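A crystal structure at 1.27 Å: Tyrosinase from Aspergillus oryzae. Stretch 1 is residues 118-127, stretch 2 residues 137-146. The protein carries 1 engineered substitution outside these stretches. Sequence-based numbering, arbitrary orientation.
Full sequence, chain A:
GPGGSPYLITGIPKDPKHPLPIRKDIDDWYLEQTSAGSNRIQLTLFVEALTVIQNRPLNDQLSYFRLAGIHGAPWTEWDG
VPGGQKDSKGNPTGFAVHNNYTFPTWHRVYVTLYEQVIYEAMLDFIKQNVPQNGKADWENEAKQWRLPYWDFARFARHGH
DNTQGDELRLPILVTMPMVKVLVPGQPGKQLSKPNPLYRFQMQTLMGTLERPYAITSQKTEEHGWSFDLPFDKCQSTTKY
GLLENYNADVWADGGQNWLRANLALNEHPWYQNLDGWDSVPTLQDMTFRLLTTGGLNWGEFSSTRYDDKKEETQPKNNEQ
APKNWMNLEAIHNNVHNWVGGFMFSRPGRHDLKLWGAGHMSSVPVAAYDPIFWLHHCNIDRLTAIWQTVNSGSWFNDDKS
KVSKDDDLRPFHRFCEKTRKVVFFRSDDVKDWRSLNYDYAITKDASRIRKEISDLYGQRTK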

ATOM      1  N   ILE A 118      10.353 -23.513   8.826  1.00 10.18           N
ATOM      2  CA  ILE A 118       9.415 -23.581   7.707  1.00 10.18           C
ATOM      3  C   ILE A 118       9.292 -24.971   7.108  1.00 10.31           C
ATOM      4  O   ILE A 118       8.163 -25.470   6.925  1.00 11.69           O
ATOM      5  CB  ILE A 118       9.803 -22.542   6.629  1.00 10.85           C
ATOM      6  CG1 ILE A 118       9.615 -21.112   7.146  1.00 11.41           C
ATOM      7  CG2 ILE A 118       8.979 -22.797   5.360  1.00 13.41           C
ATOM      8  CD1 ILE A 118      10.313 -20.079   6.277  1.00 11.88           C
ATOM      9  N   TYR A 119      10.409 -25.628   6.835  1.00 11.01           N
ATOM     10  CA  TYR A 119      10.409 -26.987   6.316  1.00 11.30           C
ATOM     11  C   TYR A 119       9.646 -27.919   7.244  1.00 12.38           C
ATOM     12  O   TYR A 119       8.837 -28.723   6.801  1.00 13.70           O
ATOM     13  CB  TYR A 119      11.855 -27.467   6.164  1.00 12.38           C
ATOM     14  CG  TYR A 119      12.013 -28.946   5.876  1.00 12.41           C
ATOM     15  CD1 TYR A 119      11.851 -29.450   4.587  1.00 14.44           C
ATOM     16  CD2 TYR A 119      12.359 -29.841   6.901  1.00 13.49           C
ATOM     17  CE1 TYR A 119      12.016 -30.820   4.320  1.00 15.27           C
ATOM     18  CE2 TYR A 119      12.519 -31.183   6.631  1.00 14.58           C
ATOM     19  CZ  TYR A 119      12.342 -31.668   5.354  1.00 15.95           C
ATOM     20  OH  TYR A 119      12.518 -33.014   5.121  1.00 19.95           O
ATOM     21  N   GLU A 120       9.911 -27.841   8.550  1.00 12.35           N
ATOM     22  CA  GLU A 120       9.170 -28.700   9.489  1.00 12.98           C
ATOM     23  C   GLU A 120       7.671 -28.452   9.448  1.00 13.52           C
ATOM     24  O   GLU A 120       6.888 -29.421   9.503  1.00 13.24           O
ATOM     25  CB  GLU A 120       9.753 -28.498  10.904  1.00 14.45           C
ATOM     26  CG  GLU A 120      11.141 -29.108  10.995  1.00 15.80           C
ATOM     27  CD  GLU A 120      11.890 -28.772  12.273  1.00 16.97           C
ATOM     28  OE1 GLU A 120      11.354 -28.036  13.122  1.00 23.30           O
ATOM     29  OE2 GLU A 120      13.036 -29.245  12.402  1.00 16.56           O
ATOM     30  N   ALA A 121       7.261 -27.188   9.299  1.00 12.44           N
ATOM     31  CA  ALA A 121       5.839 -26.890   9.164  1.00 12.17           C
ATOM     32  C   ALA A 121       5.314 -27.410   7.833  1.00 11.60           C
ATOM     33  O   ALA A 121       4.154 -27.832   7.710  1.00 13.51           O
ATOM     34  CB  ALA A 121       5.586 -25.391   9.310  1.00 12.75           C
ATOM     35  N   MET A 122       6.138 -27.425   6.788  1.00 12.04           N
ATOM     36  CA  MET A 122       5.688 -27.985   5.504  1.00 12.52           C
ATOM     37  C   MET A 122       5.381 -29.466   5.628  1.00 13.18           C
ATOM     38  O   MET A 122       4.386 -29.972   5.123  1.00 14.68           O
ATOM     39  CB  MET A 122       6.776 -27.840   4.433  1.00 12.58           C
ATOM     40  CG  MET A 122       6.998 -26.409   3.949  1.00 12.75           C
ATOM     41  SD  MET A 122       8.297 -26.401   2.695  1.00 13.33           S
ATOM     42  CE  MET A 122       8.134 -24.707   2.113  1.00 13.14           C
ATOM     43  N   LEU A 123       6.250 -30.191   6.328  1.00 14.45           N
ATOM     44  CA  LEU A 123       5.976 -31.612   6.541  1.00 13.27           C
ATOM     45  C   LEU A 123       4.674 -31.831   7.287  1.00 14.73           C
ATOM     46  O   LEU A 123       3.949 -32.782   6.967  1.00 15.68           O
ATOM     47  CB  LEU A 123       7.141 -32.226   7.318  1.00 15.72           C
ATOM     48  CG  LEU A 123       8.485 -32.284   6.600  1.00 16.63           C
ATOM     49  CD1 LEU A 123       9.471 -33.108   7.436  1.00 19.59           C
ATOM     50  CD2 LEU A 123       8.337 -32.839   5.192  1.00 19.56           C
ATOM     51  N   ASP A 124       4.377 -31.035   8.311  1.00 14.83           N
ATOM     52  CA  ASP A 124       3.108 -31.156   9.041  1.00 16.16           C
ATOM     53  C   ASP A 124       1.933 -30.838   8.122  1.00 15.15           C
ATOM     54  O   ASP A 124       0.893 -31.508   8.168  1.00 16.57           O
ATOM     55  CB  ASP A 124       3.080 -30.209  10.249  1.00 17.87           C
ATOM     56  CG  ASP A 124       4.063 -30.562  11.337  1.00 24.89           C
ATOM     57  OD1 ASP A 124       4.142 -31.741  11.704  1.00 30.36           O
ATOM     58  OD2 ASP A 124       4.784 -29.680  11.854  1.00 45.13           O
ATOM     59  N   PHE A 125       2.061 -29.808   7.283  1.00 14.15           N
ATOM     60  CA  PHE A 125       1.006 -29.481   6.317  1.00 14.46           C
ATOM     61  C   PHE A 125       0.727 -30.663   5.396  1.00 13.21           C
ATOM     62  O   PHE A 125      -0.440 -31.000   5.156  1.00 16.55           O
ATOM     63  CB  PHE A 125       1.406 -28.255   5.487  1.00 15.03           C
ATOM     64  CG  PHE A 125       0.390 -27.940   4.402  1.00 15.17           C
ATOM     65  CD1 PHE A 125      -0.728 -27.180   4.694  1.00 16.24           C
ATOM     66  CD2 PHE A 125       0.563 -28.420   3.112  1.00 16.86           C
ATOM     67  CE1 PHE A 125      -1.678 -26.930   3.715  1.00 16.79           C
ATOM     68  CE2 PHE A 125      -0.381 -28.164   2.132  1.00 17.57           C
ATOM     69  CZ  PHE A 125      -1.503 -27.418   2.443  1.00 18.06           C
ATOM     70  N   ILE A 126       1.763 -31.301   4.875  1.00 14.75           N
ATOM     71  CA  ILE A 126       1.589 -32.441   3.960  1.00 15.15           C
ATOM     72  C   ILE A 126       0.930 -33.595   4.693  1.00 14.49           C
ATOM     73  O   ILE A 126      -0.004 -34.196   4.156  1.00 17.07           O
ATOM     74  CB  ILE A 126       2.957 -32.895   3.384  1.00 13.96           C
ATOM     75  CG1 ILE A 126       3.552 -31.832   2.473  1.00 14.96           C
ATOM     76  CG2 ILE A 126       2.833 -34.252   2.704  1.00 14.60           C
ATOM     77  CD1 ILE A 126       5.027 -31.961   2.180  1.00 17.18           C
ATOM     78  N   LYS A 127       1.363 -33.893   5.930  1.00 15.61           N
ATOM     79  CA  LYS A 127       0.774 -35.025   6.653  1.00 17.08           C
ATOM     80  C   LYS A 127      -0.709 -34.768   6.907  1.00 17.62           C
ATOM     81  O   LYS A 127      -1.493 -35.709   6.899  1.00 25.97           O
ATOM     82  CB  LYS A 127       1.487 -35.307   7.973  1.00 19.78           C
TER
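Stretch 2 (137-146) DWENEAKQWR

The most distinctive feature of this contact is a methionine laid against a tryptophan: the terminal methyl of M122 sits over one face of the W145 indole, with CE 3.6 Å from the centroid of the five-membered ring and 3.4 Å from CD2 of W145. The flexible, unbranched side chain of M122, extended beyond chi1 (m, t, t), reaches the ring easily, and its slightly positive methyl hydrogens suit the electron-rich indole.

Stretch 2 is helical from D137 to Q144 and runs antiparallel to the helix of stretch 1, at 175° between N-to-C directions, with the axes 10.0 Å apart at closest approach. W145 is the first residue to leave helical phi/psi, turning to -62/139. The register pairs M122 with A142 (CA to CA 6.6 Å) and I126 with W138 (CA to CA 6.8 Å).

At the middle, A142 acts as a knob among Y119, M122, L123 and I126. Its single methyl fits a small hole: CB of A142 lies 3.9 Å from CD1 of I126 and 4.3 Å from both SD of M122 and CD2 of L123. The flat Y119 ring, with chi1 t, brings its edge to the backbone, CD1 of Y119 lying 3.4 Å from O of A142. That carbonyl meets a carbon of the ring, and no hydrogen bond joins the two stretches.

Toward the start of stretch 2, the branched I126 fills space beside the helix backbone, its CD1 3.5 Å from O of W138. F125 adds its ring edge, CE2 approaching CZ3 of W138 at 3.9 Å. At the other end, I118 extends the apolar packing, its CG2 3.5 Å from CH2 of W145. Beyond W145, the R146 guanidinium secures the turn locally: NH1 of R146 donates to O of K143 (2.9 Å) and to O of W145 (2.7 Å).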

ATOM      1  N   ASP A 137       4.995 -37.068  -3.993  1.00 25.77           N
ATOM      2  CA  ASP A 137       5.224 -35.876  -4.799  1.00 22.78           C
ATOM      3  C   ASP A 137       5.354 -34.614  -3.938  1.00 21.86           C
ATOM      4  O   ASP A 137       6.285 -33.834  -4.147  1.00 22.50           O
ATOM      5  CB  ASP A 137       4.096 -35.638  -5.802  1.00 26.88           C
ATOM      6  CG  ASP A 137       4.082 -36.551  -7.005  1.00 33.72           C
ATOM      7  OD1 ASP A 137       5.095 -37.229  -7.272  1.00 36.40           O
ATOM      8  OD2 ASP A 137       3.030 -36.582  -7.695  1.00 42.37           O
ATOM      9  N   TRP A 138       4.440 -34.405  -2.986  1.00 20.29           N
ATOM     10  CA  TRP A 138       4.505 -33.228  -2.113  1.00 17.90           C
ATOM     11  C   TRP A 138       5.728 -33.258  -1.210  1.00 16.41           C
ATOM     12  O   TRP A 138       6.416 -32.252  -0.978  1.00 17.77           O
ATOM     13  CB  TRP A 138       3.203 -33.074  -1.303  1.00 18.50           C
ATOM     14  CG  TRP A 138       2.116 -32.449  -2.138  1.00 17.25           C
ATOM     15  CD1 TRP A 138       1.466 -33.059  -3.176  1.00 19.20           C
ATOM     16  CD2 TRP A 138       1.551 -31.135  -2.050  1.00 17.42           C
ATOM     17  NE1 TRP A 138       0.535 -32.209  -3.730  1.00 20.20           N
ATOM     18  CE2 TRP A 138       0.564 -31.016  -3.060  1.00 19.50           C
ATOM     19  CE3 TRP A 138       1.768 -30.032  -1.220  1.00 16.16           C
ATOM     20  CZ2 TRP A 138      -0.188 -29.862  -3.260  1.00 20.09           C
ATOM     21  CZ3 TRP A 138       1.021 -28.883  -1.421  1.00 20.00           C
ATOM     22  CH2 TRP A 138       0.046 -28.795  -2.433  1.00 20.47           C
ATOM     23  N   GLU A 139       6.038 -34.447  -0.696  1.00 19.10           N
ATOM     24  CA  GLU A 139       7.216 -34.602   0.156  1.00 19.66           C
ATOM     25  C   GLU A 139       8.490 -34.304  -0.631  1.00 18.25           C
ATOM     26  O   GLU A 139       9.379 -33.630  -0.104  1.00 20.32           O
ATOM     27  CB  GLU A 139       7.258 -36.009   0.776  1.00 22.03           C
ATOM     28  CG  GLU A 139       6.197 -36.246   1.852  1.00 26.31           C
ATOM     29  CD  GLU A 139       6.126 -37.702   2.265  1.00 30.15           C
ATOM     30  OE1 GLU A 139       7.051 -38.444   1.862  1.00 50.76           O
ATOM     31  OE2 GLU A 139       5.175 -38.124   2.966  1.00 29.57           O
ATOM     32  N   ASN A 140       8.574 -34.801  -1.863  1.00 19.30           N
ATOM     33  CA  ASN A 140       9.701 -34.533  -2.734  1.00 20.19           C
ATOM     34  C   ASN A 140       9.918 -33.034  -2.913  1.00 19.02           C
ATOM     35  O   ASN A 140      11.039 -32.526  -2.895  1.00 20.54           O
ATOM     36  CB  ASN A 140       9.462 -35.164  -4.112  1.00 27.29           C
ATOM     37  CG  ASN A 140      10.644 -34.881  -5.024  1.00 32.42           C
ATOM     38  OD1 ASN A 140      11.693 -35.512  -4.863  1.00 50.01           O
ATOM     39  ND2 ASN A 140      10.489 -33.944  -5.955  1.00 61.36           N
ATOM     40  N   GLU A 141       8.809 -32.308  -3.115  1.00 16.13           N
ATOM     41  CA  GLU A 141       8.939 -30.855  -3.290  1.00 15.88           C
ATOM     42  C   GLU A 141       9.364 -30.165  -2.003  1.00 15.35           C
ATOM     43  O   GLU A 141      10.201 -29.257  -2.035  1.00 17.07           O
ATOM     44  CB  GLU A 141       7.628 -30.278  -3.810  1.00 18.76           C
ATOM     45  CG  GLU A 141       7.279 -30.738  -5.208  1.00 21.38           C
ATOM     46  CD  GLU A 141       7.974 -30.013  -6.328  1.00 25.99           C
ATOM     47  OE1 GLU A 141       8.613 -28.960  -6.125  1.00 24.14           O
ATOM     48  OE2 GLU A 141       7.873 -30.495  -7.472  1.00 45.10           O
ATOM     49  N   ALA A 142       8.849 -30.563  -0.843  1.00 16.16           N
ATOM     50  CA  ALA A 142       9.341 -29.984   0.402  1.00 15.46           C
ATOM     51  C   ALA A 142      10.822 -30.222   0.629  1.00 14.83           C
ATOM     52  O   ALA A 142      11.541 -29.376   1.175  1.00 16.53           O
ATOM     53  CB  ALA A 142       8.587 -30.579   1.594  1.00 16.92           C
ATOM     54  N   LYS A 143      11.292 -31.404   0.271  1.00 15.00           N
ATOM     55  CA  LYS A 143      12.694 -31.769   0.471  1.00 15.24           C
ATOM     56  C   LYS A 143      13.613 -31.038  -0.490  1.00 15.57           C
ATOM     57  O   LYS A 143      14.807 -30.857  -0.218  1.00 16.79           O
ATOM     58  CB  LYS A 143      12.852 -33.287   0.311  1.00 17.01           C
ATOM     59  CG  LYS A 143      12.253 -34.048   1.489  1.00 19.82           C
ATOM     60  CD  LYS A 143      12.335 -35.555   1.230  1.00 29.00           C
ATOM     61  CE  LYS A 143      11.604 -36.306   2.340  1.00 36.50           C
ATOM     62  NZ  LYS A 143      11.692 -37.777   2.112  1.00 45.64           N
ATOM     63  N   GLN A 144      13.066 -30.593  -1.620  1.00 15.65           N
ATOM     64  CA  GLN A 144      13.860 -29.828  -2.575  1.00 16.17           C
ATOM     65  C   GLN A 144      13.820 -28.344  -2.233  1.00 15.85           C
ATOM     66  O   GLN A 144      14.727 -27.587  -2.575  1.00 16.80           O
ATOM     67  CB  GLN A 144      13.348 -30.035  -3.994  1.00 21.44           C
ATOM     68  CG  GLN A 144      14.046 -31.107  -4.809  1.00 29.59           C
ATOM     69  CD  GLN A 144      15.557 -30.935  -4.857  1.00 30.89           C
ATOM     70  OE1 GLN A 144      16.129 -29.948  -5.336  1.00 38.38           O
ATOM     71  NE2 GLN A 144      16.234 -31.943  -4.344  1.00 27.48           N
ATOM     72  N   TRP A 145      12.760 -27.873  -1.597  1.00 12.75           N
ATOM     73  CA  TRP A 145      12.589 -26.467  -1.288  1.00 12.55           C
ATOM     74  C   TRP A 145      13.676 -25.934  -0.368  1.00 10.73           C
ATOM     75  O   TRP A 145      14.047 -26.598   0.596  1.00 12.63           O
ATOM     76  CB  TRP A 145      11.240 -26.210  -0.619  1.00 13.39           C
ATOM     77  CG  TRP A 145      11.031 -24.778  -0.250  1.00 12.74           C
ATOM     78  CD1 TRP A 145      10.512 -23.800  -1.063  1.00 12.04           C
ATOM     79  CD2 TRP A 145      11.331 -24.173   1.012  1.00 12.02           C
ATOM     80  NE1 TRP A 145      10.479 -22.615  -0.345  1.00 11.59           N
ATOM     81  CE2 TRP A 145      10.970 -22.816   0.912  1.00 11.82           C
ATOM     82  CE3 TRP A 145      11.870 -24.654   2.222  1.00 12.36           C
ATOM     83  CZ2 TRP A 145      11.131 -21.940   1.986  1.00 12.13           C
ATOM     84  CZ3 TRP A 145      12.031 -23.782   3.279  1.00 12.02           C
ATOM     85  CH2 TRP A 145      11.665 -22.431   3.141  1.00 13.40           C
ATOM     86  N   ARG A 146      14.132 -24.719  -0.662  1.00 11.24           N
ATOM     87  CA  ARG A 146      15.025 -24.015   0.254  1.00 10.37           C
ATOM     88  C   ARG A 146      14.554 -22.561   0.290  1.00 10.55           C
ATOM     89  O   ARG A 146      13.812 -22.120  -0.612  1.00 11.06           O
ATOM     90  CB  ARG A 146      16.483 -24.104  -0.198  1.00 11.45           C
ATOM     91  CG  ARG A 146      17.064 -25.521  -0.092  1.00 11.94           C
ATOM     92  CD  ARG A 146      17.147 -25.931   1.368  1.00 11.62           C
ATOM     93  NE  ARG A 146      17.798 -27.227   1.629  1.00 11.98           N
ATOM     94  CZ  ARG A 146      17.219 -28.420   1.530  1.00 12.55           C
ATOM     95  NH1 ARG A 146      15.952 -28.508   1.119  1.00 12.97           N
ATOM     96  NH2 ARG A 146      17.899 -29.516   1.821  1.00 15.74           N
TER